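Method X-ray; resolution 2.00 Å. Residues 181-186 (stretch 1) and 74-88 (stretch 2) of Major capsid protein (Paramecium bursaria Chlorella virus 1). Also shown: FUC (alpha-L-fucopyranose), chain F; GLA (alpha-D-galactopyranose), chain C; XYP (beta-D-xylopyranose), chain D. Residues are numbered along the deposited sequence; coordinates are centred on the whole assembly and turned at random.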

ATOM      1  N   GLN A 181       5.478 -34.254   2.541  1.00 29.35           N
ATOM      2  CA  GLN A 181       6.868 -33.837   2.651  1.00 29.44           C
ATOM      3  C   GLN A 181       6.943 -32.324   2.513  1.00 30.20           C
ATOM      4  O   GLN A 181       6.460 -31.766   1.523  1.00 32.40           O
ATOM      5  CB  GLN A 181       7.725 -34.513   1.577  1.00 31.56           C
ATOM      6  CG  GLN A 181       7.525 -36.018   1.497  1.00 36.15           C
ATOM      7  CD  GLN A 181       8.445 -36.681   0.493  1.00 40.62           C
ATOM      8  OE1 GLN A 181       9.153 -36.007  -0.254  1.00 42.87           O
ATOM      9  NE2 GLN A 181       8.448 -38.009   0.481  1.00 42.67           N
ATOM     10  N   VAL A 182       7.547 -31.666   3.501  1.00 29.76           N
ATOM     11  CA  VAL A 182       7.676 -30.212   3.529  1.00 28.68           C
ATOM     12  C   VAL A 182       9.155 -29.872   3.655  1.00 28.66           C
ATOM     13  O   VAL A 182       9.802 -30.243   4.644  1.00 29.95           O
ATOM     14  CB  VAL A 182       6.861 -29.581   4.668  1.00 28.50           C
ATOM     15  CG1 VAL A 182       7.026 -28.076   4.650  1.00 26.15           C
ATOM     16  CG2 VAL A 182       5.393 -29.959   4.543  1.00 29.74           C
ATOM     17  N   GLN A 183       9.680 -29.157   2.657  1.00 28.10           N
ATOM     18  CA  GLN A 183      11.101 -28.839   2.596  1.00 25.32           C
ATOM     19  C   GLN A 183      11.533 -28.019   3.803  1.00 27.59           C
ATOM     20  O   GLN A 183      10.864 -27.061   4.201  1.00 27.22           O
ATOM     21  CB  GLN A 183      11.420 -28.090   1.300  1.00 24.56           C
ATOM     22  CG  GLN A 183      12.776 -27.408   1.302  1.00 25.71           C
ATOM     23  CD  GLN A 183      13.922 -28.391   1.442  1.00 28.06           C
ATOM     24  OE1 GLN A 183      13.872 -29.503   0.918  1.00 31.32           O
ATOM     25  NE2 GLN A 183      14.964 -27.982   2.154  1.00 30.33           N
ATOM     26  N   GLY A 184      12.663 -28.406   4.387  1.00 29.52           N
ATOM     27  CA  GLY A 184      13.197 -27.727   5.543  1.00 28.33           C
ATOM     28  C   GLY A 184      12.488 -28.024   6.844  1.00 27.35           C
ATOM     29  O   GLY A 184      12.896 -27.491   7.884  1.00 28.64           O
ATOM     30  N   VAL A 185      11.461 -28.871   6.837  1.00 30.91           N
ATOM     31  CA  VAL A 185      10.734 -29.209   8.061  1.00 31.42           C
ATOM     32  C   VAL A 185      10.878 -30.694   8.376  1.00 36.37           C
ATOM     33  O   VAL A 185      11.404 -31.051   9.436  1.00 40.94           O
ATOM     34  CB  VAL A 185       9.257 -28.791   7.948  1.00 28.54           C
ATOM     35  CG1 VAL A 185       8.438 -29.371   9.084  1.00 28.05           C
ATOM     36  CG2 VAL A 185       9.149 -27.273   8.015  1.00 25.87           C
ATOM     37  N   ASN A 186      10.416 -31.566   7.469  1.00 34.90           N
ATOM     38  CA  ASN A 186      10.610 -33.008   7.630  1.00 34.16           C
ATOM     39  C   ASN A 186      11.367 -33.650   6.467  1.00 34.05           C
ATOM     40  O   ASN A 186      11.708 -34.837   6.563  1.00 35.09           O
ATOM     41  CB  ASN A 186       9.267 -33.748   7.863  1.00 34.99           C
ATOM     42  CG  ASN A 186       8.396 -33.821   6.638  1.00 34.63           C
ATOM     43  OD1 ASN A 186       8.458 -32.972   5.761  1.00 33.63           O
ATOM     44  ND2 ASN A 186       7.571 -34.866   6.566  1.00 35.67           N
TER
HETATM   45  C1  FUC F   2      20.696 -17.742   3.471  1.00 27.37           C
HETATM   46  C2  FUC F   2      22.011 -18.505   3.442  1.00 25.91           C
HETATM   47  C3  FUC F   2      23.085 -17.644   4.095  1.00 26.15           C
HETATM   48  C4  FUC F   2      22.658 -17.301   5.518  1.00 28.26           C
HETATM   49  C5  FUC F   2      21.286 -16.637   5.478  1.00 27.68           C
HETATM   50  C6  FUC F   2      20.794 -16.306   6.882  1.00 27.95           C
HETATM   51  O2  FUC F   2      22.368 -18.814   2.092  1.00 28.69           O
HETATM   52  O3  FUC F   2      24.349 -18.316   4.089  1.00 27.46           O
HETATM   53  O4  FUC F   2      22.621 -18.504   6.296  1.00 32.22           O
HETATM   54  O5  FUC F   2      20.356 -17.508   4.836  1.00 28.71           O
HETATM   55  C1  GLA C   8      22.889 -20.127   1.849  1.00 31.22           C
HETATM   56  C2  GLA C   8      23.300 -20.005   0.386  1.00 31.25           C
HETATM   57  C3  GLA C   8      22.074 -19.991  -0.516  1.00 31.60           C
HETATM   58  C4  GLA C   8      21.176 -21.180  -0.205  1.00 32.44           C
HETATM   59  C5  GLA C   8      20.875 -21.252   1.288  1.00 34.49           C
HETATM   60  C6  GLA C   8      20.047 -22.490   1.607  1.00 37.58           C
HETATM   61  O2  GLA C   8      24.046 -18.799   0.193  1.00 35.26           O
HETATM   62  O3  GLA C   8      22.486 -20.047  -1.884  1.00 34.37           O
HETATM   63  O4  GLA C   8      21.816 -22.390  -0.622  1.00 33.77           O
HETATM   64  O5  GLA C   8      22.091 -21.295   2.030  1.00 35.04           O
HETATM   65  O6  GLA C   8      18.947 -22.577   0.697  1.00 38.12           O
HETATM   66  C1  XYP D   3      23.378 -18.396   7.480  1.00 30.62           C
HETATM   67  C2  XYP D   3      23.091 -19.738   8.141  1.00 27.63           C
HETATM   68  C3  XYP D   3      24.060 -19.978   9.292  1.00 28.89           C
HETATM   69  C4  XYP D   3      25.497 -19.779   8.824  1.00 31.77           C
HETATM   70  C5  XYP D   3      25.646 -18.448   8.094  1.00 30.55           C
HETATM   71  O2  XYP D   3      21.746 -19.759   8.631  1.00 26.83           O
HETATM   72  O3  XYP D   3      23.896 -21.310   9.788  1.00 27.06           O
HETATM   73  O4  XYP D   3      26.379 -19.813   9.952  1.00 36.42           O
HETATM   74  O5  XYP D   3      24.723 -18.407   7.008  1.00 32.97           O
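Stretch 2 74-88: VLTKGGNGGTTYYPA

Stretch 2 lies against the bend formed by stretch 1, touching it at both ends of a long loop while the middle of that loop reaches away toward the glycan. It leaves a strand at Val74–Thr76, runs through the glycine-rich loop Lys77–Tyr86, and enters a helix at Pro87, with Tyr86 in the N-cap position. Asn80 to Thr83 form a type II beta turn, in which Gly82 takes the positive phi (74°) typical of its position. Stretch 1 has no regular secondary structure; it folds back on itself through bonds from Val185 N and Asn186 N to Val182 O (3.1 and 3.2 Å), and the side chain of Asn186 closes the bend, its OD1 accepting from Val182 N at 2.8 Å. The closest CA pairings are Val185 with Lys77 (4.5 Å), Gly184 with Thr84 (4.8 Å) and Val182 with Pro87 (6.2 Å). The order is reversed along the two chains, Val182, Gly184 and Val185 facing Pro87, Thr84 and Lys77, so the stretches run in broadly opposite senses, without strand pairing. Together the two stretches bury 406 Å².

Two direct hydrogen bonds join them, one to each limb of the loop. Gly78 N donates to Gly184 O at 2.8 Å with a nearly straight angle of 163°, and Gln183 NE2 donates to Thr83 O at 3.2 Å. The CB of Gln183 points sideways, but the end of its side chain comes nearer and so reaches the returning backbone. Two CA-H...O contacts accompany these bonds: Lys77 CA lies 3.4 Å from Gly184 O, and Gly184 CA lies 3.3 Å from Thr83 O. The latter approach leaves no room for a side chain at Gly184, since an ideal CB would fall 2.2 Å from Thr83 O and 2.4 Å from Thr84 CG2; its phi of 76° also favours glycine.

Water extends the polar network. Water 1 donates to Gly184 O (2.8 Å) and to Thr83 OG1 (2.7 Å) and accepts from Lys77 NZ and Gly79 N (both 2.9 Å), tying both limbs of the loop to the same carbonyl of the bend. Water 2 accepts from Tyr85 N at 3.0 Å and donates to Gln183 O at 2.6 Å. Within the loop, Lys77 NZ donates to Gly79 O (2.7 Å) and Thr83 OG1 to Asn80 O (2.7 Å), bracing its shape.

The apolar contacts gather near the start of the helix. Pro87 CB packs against Val182 CG1 at 3.6 Å and Val185 CG2 at 3.8 Å, bridging the two valines. Although the CB of Val185 points away, its CG2 also approaches Leu75 CD1 at 4.4 Å and Thr84 CG2 at 4.5 Å.

The tip of the loop makes no contact with stretch 1 and instead meets the sugars of this capsid protein. Gly81 N donates to XYP O2 at 2.9 Å, GLA O6 donates to Gly82 O at 2.7 Å, and FUC O5 lies 3.5 Å from Gly81 C.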

ATOM      1  N   VAL A  74       2.144 -25.621  14.475  1.00 28.13           N
ATOM      2  CA  VAL A  74       3.389 -25.498  15.220  1.00 25.13           C
ATOM      3  C   VAL A  74       4.401 -26.435  14.579  1.00 26.77           C
ATOM      4  O   VAL A  74       4.221 -27.659  14.599  1.00 28.36           O
ATOM      5  CB  VAL A  74       3.202 -25.825  16.709  1.00 26.07           C
ATOM      6  CG1 VAL A  74       4.526 -25.728  17.431  1.00 26.65           C
ATOM      7  CG2 VAL A  74       2.179 -24.889  17.333  1.00 25.60           C
ATOM      8  N   LEU A  75       5.458 -25.863  14.008  1.00 29.99           N
ATOM      9  CA  LEU A  75       6.456 -26.618  13.266  1.00 28.45           C
ATOM     10  C   LEU A  75       7.844 -26.355  13.829  1.00 28.45           C
ATOM     11  O   LEU A  75       8.114 -25.291  14.395  1.00 27.48           O
ATOM     12  CB  LEU A  75       6.435 -26.260  11.775  1.00 28.54           C
ATOM     13  CG  LEU A  75       5.103 -26.407  11.040  1.00 28.03           C
ATOM     14  CD1 LEU A  75       5.240 -25.974   9.590  1.00 29.96           C
ATOM     15  CD2 LEU A  75       4.624 -27.839  11.121  1.00 28.69           C
ATOM     16  N   THR A  76       8.719 -27.344  13.671  1.00 30.71           N
ATOM     17  CA  THR A  76      10.130 -27.235  14.024  1.00 31.32           C
ATOM     18  C   THR A  76      10.948 -27.442  12.759  1.00 34.44           C
ATOM     19  O   THR A  76      10.817 -28.476  12.097  1.00 39.37           O
ATOM     20  CB  THR A  76      10.515 -28.260  15.093  1.00 33.36           C
ATOM     21  OG1 THR A  76       9.783 -27.996  16.296  1.00 36.92           O
ATOM     22  CG2 THR A  76      12.004 -28.190  15.390  1.00 31.10           C
ATOM     23  N   LYS A  77      11.784 -26.463  12.419  1.00 34.69           N
ATOM     24  CA  LYS A  77      12.538 -26.527  11.176  1.00 34.16           C
ATOM     25  C   LYS A  77      13.774 -27.400  11.345  1.00 34.15           C
ATOM     26  O   LYS A  77      14.388 -27.438  12.416  1.00 36.31           O
ATOM     27  CB  LYS A  77      12.938 -25.122  10.714  1.00 32.98           C
ATOM     28  CG  LYS A  77      13.970 -24.423  11.587  1.00 30.42           C
ATOM     29  CD  LYS A  77      13.931 -22.910  11.394  1.00 26.45           C
ATOM     30  CE  LYS A  77      14.052 -22.518   9.930  1.00 27.29           C
ATOM     31  NZ  LYS A  77      15.371 -22.878   9.345  1.00 28.42           N
ATOM     32  N   GLY A  78      14.123 -28.121  10.280  1.00 33.67           N
ATOM     33  CA  GLY A  78      15.266 -29.013  10.281  1.00 32.08           C
ATOM     34  C   GLY A  78      16.458 -28.536   9.489  1.00 31.38           C
ATOM     35  O   GLY A  78      17.406 -29.316   9.298  1.00 30.59           O
ATOM     36  N   GLY A  79      16.461 -27.292   9.010  1.00 29.30           N
ATOM     37  CA  GLY A  79      17.593 -26.735   8.302  1.00 28.08           C
ATOM     38  C   GLY A  79      17.911 -25.339   8.807  1.00 30.72           C
ATOM     39  O   GLY A  79      17.239 -24.808   9.693  1.00 34.04           O
ATOM     40  N   ASN A  80      18.951 -24.756   8.214  1.00 29.51           N
ATOM     41  CA  ASN A  80      19.400 -23.433   8.633  1.00 28.78           C
ATOM     42  C   ASN A  80      18.700 -22.332   7.845  1.00 27.97           C
ATOM     43  O   ASN A  80      17.554 -22.500   7.417  1.00 30.56           O
ATOM     44  CB  ASN A  80      20.918 -23.319   8.490  1.00 29.81           C
ATOM     45  CG  ASN A  80      21.660 -24.168   9.504  1.00 32.19           C
ATOM     46  OD1 ASN A  80      21.264 -24.252  10.668  1.00 31.79           O
ATOM     47  ND2 ASN A  80      22.738 -24.808   9.066  1.00 34.00           N
ATOM     48  N   GLY A  81      19.379 -21.206   7.651  1.00 26.93           N
ATOM     49  CA  GLY A  81      18.743 -20.069   7.009  1.00 27.09           C
ATOM     50  C   GLY A  81      18.472 -20.332   5.538  1.00 27.24           C
ATOM     51  O   GLY A  81      19.309 -20.872   4.813  1.00 28.86           O
ATOM     52  N   GLY A  82      17.275 -19.949   5.100  1.00 25.20           N
ATOM     53  CA  GLY A  82      16.919 -20.064   3.701  1.00 26.29           C
ATOM     54  C   GLY A  82      16.626 -21.465   3.222  1.00 26.70           C
ATOM     55  O   GLY A  82      16.761 -21.741   2.028  1.00 27.83           O
ATOM     56  N   THR A  83      16.228 -22.368   4.117  1.00 28.23           N
ATOM     57  CA  THR A  83      15.949 -23.748   3.745  1.00 28.03           C
ATOM     58  C   THR A  83      14.462 -24.074   3.755  1.00 23.79           C
ATOM     59  O   THR A  83      14.090 -25.233   3.547  1.00 23.57           O
ATOM     60  CB  THR A  83      16.700 -24.708   4.670  1.00 30.35           C
ATOM     61  OG1 THR A  83      16.329 -24.450   6.030  1.00 34.24           O
ATOM     62  CG2 THR A  83      18.203 -24.530   4.513  1.00 27.54           C
ATOM     63  N   THR A  84      13.602 -23.085   3.987  1.00 25.80           N
ATOM     64  CA  THR A  84      12.161 -23.277   3.935  1.00 24.89           C
ATOM     65  C   THR A  84      11.548 -22.222   3.027  1.00 27.14           C
ATOM     66  O   THR A  84      12.094 -21.127   2.862  1.00 29.87           O
ATOM     67  CB  THR A  84      11.515 -23.195   5.327  1.00 23.18           C
ATOM     68  OG1 THR A  84      11.824 -21.931   5.926  1.00 24.71           O
ATOM     69  CG2 THR A  84      12.023 -24.315   6.223  1.00 22.08           C
ATOM     70  N   TYR A  85      10.403 -22.562   2.434  1.00 26.01           N
ATOM     71  CA  TYR A  85       9.671 -21.640   1.565  1.00 21.95           C
ATOM     72  C   TYR A  85       8.181 -21.846   1.821  1.00 23.29           C
ATOM     73  O   TYR A  85       7.573 -22.762   1.259  1.00 26.84           O
ATOM     74  CB  TYR A  85      10.020 -21.864   0.098  1.00 19.92           C
ATOM     75  CG  TYR A  85       9.488 -20.795  -0.831  1.00 20.74           C
ATOM     76  CD1 TYR A  85       9.973 -19.496  -0.773  1.00 21.02           C
ATOM     77  CD2 TYR A  85       8.511 -21.086  -1.774  1.00 23.31           C
ATOM     78  CE1 TYR A  85       9.496 -18.515  -1.620  1.00 21.73           C
ATOM     79  CE2 TYR A  85       8.027 -20.109  -2.628  1.00 24.11           C
ATOM     80  CZ  TYR A  85       8.525 -18.826  -2.546  1.00 23.86           C
ATOM     81  OH  TYR A  85       8.050 -17.847  -3.389  1.00 28.02           O
ATOM     82  N   TYR A  86       7.606 -20.986   2.658  1.00 21.77           N
ATOM     83  CA  TYR A  86       6.199 -21.053   3.038  1.00 22.09           C
ATOM     84  C   TYR A  86       5.787 -22.462   3.480  1.00 25.36           C
ATOM     85  O   TYR A  86       4.877 -23.057   2.898  1.00 28.34           O
ATOM     86  CB  TYR A  86       5.313 -20.568   1.899  1.00 18.87           C
ATOM     87  CG  TYR A  86       5.498 -19.106   1.551  1.00 18.46           C
ATOM     88  CD1 TYR A  86       4.747 -18.124   2.179  1.00 20.95           C
ATOM     89  CD2 TYR A  86       6.429 -18.709   0.601  1.00 20.12           C
ATOM     90  CE1 TYR A  86       4.914 -16.785   1.867  1.00 23.64           C
ATOM     91  CE2 TYR A  86       6.604 -17.373   0.282  1.00 18.89           C
ATOM     92  CZ  TYR A  86       5.844 -16.415   0.919  1.00 20.73           C
ATOM     93  OH  TYR A  86       6.014 -15.084   0.606  1.00 18.08           O
ATOM     94  N   PRO A  87       6.436 -23.016   4.510  1.00 24.75           N
ATOM     95  CA  PRO A  87       6.132 -24.408   4.880  1.00 23.78           C
ATOM     96  C   PRO A  87       4.736 -24.586   5.450  1.00 26.72           C
ATOM     97  O   PRO A  87       4.091 -25.608   5.183  1.00 32.20           O
ATOM     98  CB  PRO A  87       7.220 -24.735   5.913  1.00 20.87           C
ATOM     99  CG  PRO A  87       7.564 -23.420   6.511  1.00 22.02           C
ATOM    100  CD  PRO A  87       7.457 -22.424   5.393  1.00 22.54           C
ATOM    101  N   ALA A  88       4.246 -23.619   6.227  1.00 24.79           N
ATOM    102  CA  ALA A  88       2.895 -23.725   6.769  1.00 26.67           C
ATOM    103  C   ALA A  88       1.843 -23.624   5.676  1.00 30.24           C
ATOM    104  O   ALA A  88       0.775 -24.237   5.784  1.00 35.45           O
ATOM    105  CB  ALA A  88       2.666 -22.643   7.820  1.00 25.46           C
TER
HETATM  106  O   HOH W   1      14.702 -25.318   7.937  1.00 34.57           O
HETATM  107  O   HOH W   2       9.338 -25.265   3.012  1.00 24.26           O